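Local coordinates for putative immunoglobulin-blocking virulence protein (Mycoplasma mycoides subsp. capri, PDB 7ADK), which probably helps the mycoplasma evade host antibodies by blocking immunoglobulins, at residues V178-K183 and Y306-L311. Sequence-based numbering, arbitrary orientation.
Sequences VKVTDK and YLEKGL
Val-178 meets the C-terminal end of helix 301-308 with both its backbone and its side chain. Its N-H donates to the carbonyl O of Glu-308, N to O 2.8 Å. The bond is bent, 139° at the hydrogen, and its donor is slightly tilted from the carbonyl plane. The side chain continues the contact from there. CB of Val-178 rests beside two helix-end carbonyls, 3.6 Å from Glu-308 O and 3.7 Å from Leu-307 O. Of its two methyls, CG1 stays near Leu-307 O, while CG2, anti to the carbonyl carbon and beside the backbone N, packs on Gly-310, whose CA is 3.4 Å from it. Two residues on, Val-180 also turns its CB toward the helix and divides its methyls between two residues. CG2 touches CD2 of Leu-307 at 3.5 Å, the two side chains crossing at about a right angle, and CG1 lies 3.8 Å from CG of Glu-308, against the aliphatic part of that side chain. In Leu-307, CG lies anti to the backbone N (chi1 -177°) and itself comes near CG2 of Val-180; the side chain also packs on Leu-184 and Val-188 of helix 182-194. Val-178 also touches Val-139 and Ala-141 of strand 138-144. An inverse gamma turn centred on Lys-179 joins the two valines, closed by a weak bond from Val-180 N to Val-178 O, and Thr-181 then N-caps helix 182-194, its OG1 weakly accepting the N-H of Leu-184. At the other side of the contact, Gly-310 N bonds to Leu-307 O and Leu-311 N to Tyr-306 O, while Gly-310 has positive phi. This is a Schellman motif ending helix 301-308, packed here against the connection from strand 174-178 to helix 182-194.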
ATOM      1  N   VAL A 178     -22.875  43.349  21.586  1.00 97.75           N
ATOM      2  CA  VAL A 178     -24.315  43.484  21.347  1.00 97.75           C
ATOM      3  C   VAL A 178     -25.036  43.679  22.674  1.00 97.75           C
ATOM      4  O   VAL A 178     -24.826  42.906  23.612  1.00 97.75           O
ATOM      5  CB  VAL A 178     -24.837  42.232  20.620  1.00 97.75           C
ATOM      6  CG1 VAL A 178     -26.341  42.258  20.415  1.00 97.75           C
ATOM      7  CG2 VAL A 178     -24.190  42.101  19.249  1.00 97.75           C
ATOM      8  N   LYS A 179     -25.930  44.670  22.773  1.00100.18           N
ATOM      9  CA  LYS A 179     -26.741  44.882  23.978  1.00100.18           C
ATOM     10  C   LYS A 179     -27.880  43.860  24.031  1.00100.18           C
ATOM     11  O   LYS A 179     -28.960  44.075  23.494  1.00100.18           O
ATOM     12  CB  LYS A 179     -27.225  46.337  24.040  1.00100.18           C
ATOM     13  CG  LYS A 179     -28.014  46.693  25.310  1.00100.18           C
ATOM     14  CD  LYS A 179     -27.217  46.592  26.609  1.00100.18           C
ATOM     15  CE  LYS A 179     -28.105  46.879  27.800  1.00100.18           C
ATOM     16  NZ  LYS A 179     -27.386  46.852  29.059  1.00100.18           N
ATOM     17  N   VAL A 180     -27.634  42.718  24.661  1.00100.56           N
ATOM     18  CA  VAL A 180     -28.655  41.695  24.890  1.00100.56           C
ATOM     19  C   VAL A 180     -29.759  42.215  25.818  1.00100.56           C
ATOM     20  O   VAL A 180     -29.503  42.921  26.790  1.00100.56           O
ATOM     21  CB  VAL A 180     -28.022  40.376  25.369  1.00100.56           C
ATOM     22  CG1 VAL A 180     -27.407  40.463  26.761  1.00100.56           C
ATOM     23  CG2 VAL A 180     -29.039  39.239  25.358  1.00100.56           C
ATOM     24  N   THR A 181     -31.004  41.872  25.521  1.00101.67           N
ATOM     25  CA  THR A 181     -32.206  42.261  26.273  1.00101.67           C
ATOM     26  C   THR A 181     -33.151  41.075  26.404  1.00101.67           C
ATOM     27  O   THR A 181     -33.068  40.125  25.620  1.00101.67           O
ATOM     28  CB  THR A 181     -32.950  43.424  25.595  1.00101.67           C
ATOM     29  OG1 THR A 181     -33.392  43.047  24.315  1.00101.67           O
ATOM     30  CG2 THR A 181     -32.132  44.697  25.460  1.00101.67           C
ATOM     31  N   ASP A 182     -34.074  41.133  27.369  1.00102.31           N
ATOM     32  CA  ASP A 182     -35.052  40.066  27.602  1.00102.31           C
ATOM     33  C   ASP A 182     -35.796  39.711  26.300  1.00102.31           C
ATOM     34  O   ASP A 182     -35.877  38.549  25.911  1.00102.31           O
ATOM     35  CB  ASP A 182     -36.034  40.466  28.726  1.00102.31           C
ATOM     36  CG  ASP A 182     -35.434  40.941  30.069  1.00102.31           C
ATOM     37  OD1 ASP A 182     -36.149  40.907  31.091  1.00102.31           O
ATOM     38  OD2 ASP A 182     -34.268  41.369  30.135  1.00102.31           O
ATOM     39  N   LYS A 183     -36.240  40.738  25.558  1.00100.57           N
ATOM     40  CA  LYS A 183     -36.952  40.616  24.271  1.00100.57           C
ATOM     41  C   LYS A 183     -36.135  39.891  23.186  1.00100.57           C
ATOM     42  O   LYS A 183     -36.687  39.081  22.447  1.00100.57           O
ATOM     43  CB  LYS A 183     -37.417  42.010  23.794  1.00100.57           C
ATOM     44  CG  LYS A 183     -38.914  42.107  23.472  1.00100.57           C
ATOM     45  CD  LYS A 183     -39.840  42.098  24.698  1.00100.57           C
ATOM     46  CE  LYS A 183     -39.787  43.405  25.485  1.00100.57           C
ATOM     47  NZ  LYS A 183     -40.697  43.426  26.623  1.00100.57           N
ATOM     48  N   TYR A 306     -22.034  34.282  24.193  1.00 88.16           N
ATOM     49  CA  TYR A 306     -21.926  34.286  22.728  1.00 88.16           C
ATOM     50  C   TYR A 306     -22.948  35.225  22.062  1.00 88.16           C
ATOM     51  O   TYR A 306     -22.630  35.903  21.087  1.00 88.16           O
ATOM     52  CB  TYR A 306     -22.035  32.868  22.189  1.00 88.16           C
ATOM     53  CG  TYR A 306     -20.784  32.037  22.364  1.00 88.16           C
ATOM     54  CD1 TYR A 306     -20.495  31.437  23.593  1.00 88.16           C
ATOM     55  CD2 TYR A 306     -19.915  31.838  21.280  1.00 88.16           C
ATOM     56  CE1 TYR A 306     -19.362  30.626  23.737  1.00 88.16           C
ATOM     57  CE2 TYR A 306     -18.784  31.025  21.420  1.00 88.16           C
ATOM     58  CZ  TYR A 306     -18.511  30.406  22.646  1.00 88.16           C
ATOM     59  OH  TYR A 306     -17.433  29.607  22.762  1.00 88.16           O
ATOM     60  N   LEU A 307     -24.144  35.354  22.631  1.00 89.26           N
ATOM     61  CA  LEU A 307     -25.132  36.338  22.209  1.00 89.26           C
ATOM     62  C   LEU A 307     -24.674  37.791  22.456  1.00 89.26           C
ATOM     63  O   LEU A 307     -24.916  38.632  21.596  1.00 89.26           O
ATOM     64  CB  LEU A 307     -26.469  35.991  22.883  1.00 89.26           C
ATOM     65  CG  LEU A 307     -27.659  36.882  22.511  1.00 89.26           C
ATOM     66  CD1 LEU A 307     -27.956  36.830  21.019  1.00 89.26           C
ATOM     67  CD2 LEU A 307     -28.906  36.405  23.252  1.00 89.26           C
ATOM     68  N   GLU A 308     -23.957  38.088  23.551  1.00 93.50           N
ATOM     69  CA  GLU A 308     -23.278  39.386  23.756  1.00 93.50           C
ATOM     70  C   GLU A 308     -22.158  39.669  22.731  1.00 93.50           C
ATOM     71  O   GLU A 308     -21.961  40.820  22.351  1.00 93.50           O
ATOM     72  CB  GLU A 308     -22.711  39.490  25.178  1.00 93.50           C
ATOM     73  CG  GLU A 308     -23.782  39.618  26.260  1.00 93.50           C
ATOM     74  CD  GLU A 308     -23.237  39.570  27.691  1.00 93.50           C
ATOM     75  OE1 GLU A 308     -22.117  39.082  27.936  1.00 93.50           O
ATOM     76  OE2 GLU A 308     -23.930  40.042  28.612  1.00 93.50           O
ATOM     77  N   LYS A 309     -21.462  38.644  22.220  1.00 92.61           N
ATOM     78  CA  LYS A 309     -20.557  38.740  21.055  1.00 92.61           C
ATOM     79  C   LYS A 309     -21.298  38.816  19.710  1.00 92.61           C
ATOM     80  O   LYS A 309     -20.668  39.010  18.677  1.00 92.61           O
ATOM     81  CB  LYS A 309     -19.553  37.577  21.067  1.00 92.61           C
ATOM     82  CG  LYS A 309     -18.497  37.697  22.168  1.00 92.61           C
ATOM     83  CD  LYS A 309     -17.629  36.452  22.335  1.00 92.61           C
ATOM     84  CE  LYS A 309     -16.831  36.100  21.102  1.00 92.61           C
ATOM     85  NZ  LYS A 309     -15.934  34.970  21.308  1.00 92.61           N
ATOM     86  N   GLY A 310     -22.624  38.702  19.713  1.00 88.90           N
ATOM     87  CA  GLY A 310     -23.494  38.814  18.541  1.00 88.90           C
ATOM     88  C   GLY A 310     -23.704  37.539  17.722  1.00 88.90           C
ATOM     89  O   GLY A 310     -24.206  37.632  16.604  1.00 88.90           O
ATOM     90  N   LEU A 311     -23.361  36.364  18.251  1.00 82.21           N
ATOM     91  CA  LEU A 311     -23.594  35.073  17.603  1.00 82.21           C
ATOM     92  C   LEU A 311     -24.784  34.358  18.259  1.00 82.21           C
ATOM     93  O   LEU A 311     -24.769  34.079  19.452  1.00 82.21           O
ATOM     94  CB  LEU A 311     -22.327  34.203  17.678  1.00 82.21           C
ATOM     95  CG  LEU A 311     -20.985  34.838  17.289  1.00 82.21           C
ATOM     96  CD1 LEU A 311     -19.912  33.764  17.337  1.00 82.21           C
ATOM     97  CD2 LEU A 311     -20.977  35.440  15.893  1.00 82.21           C
TER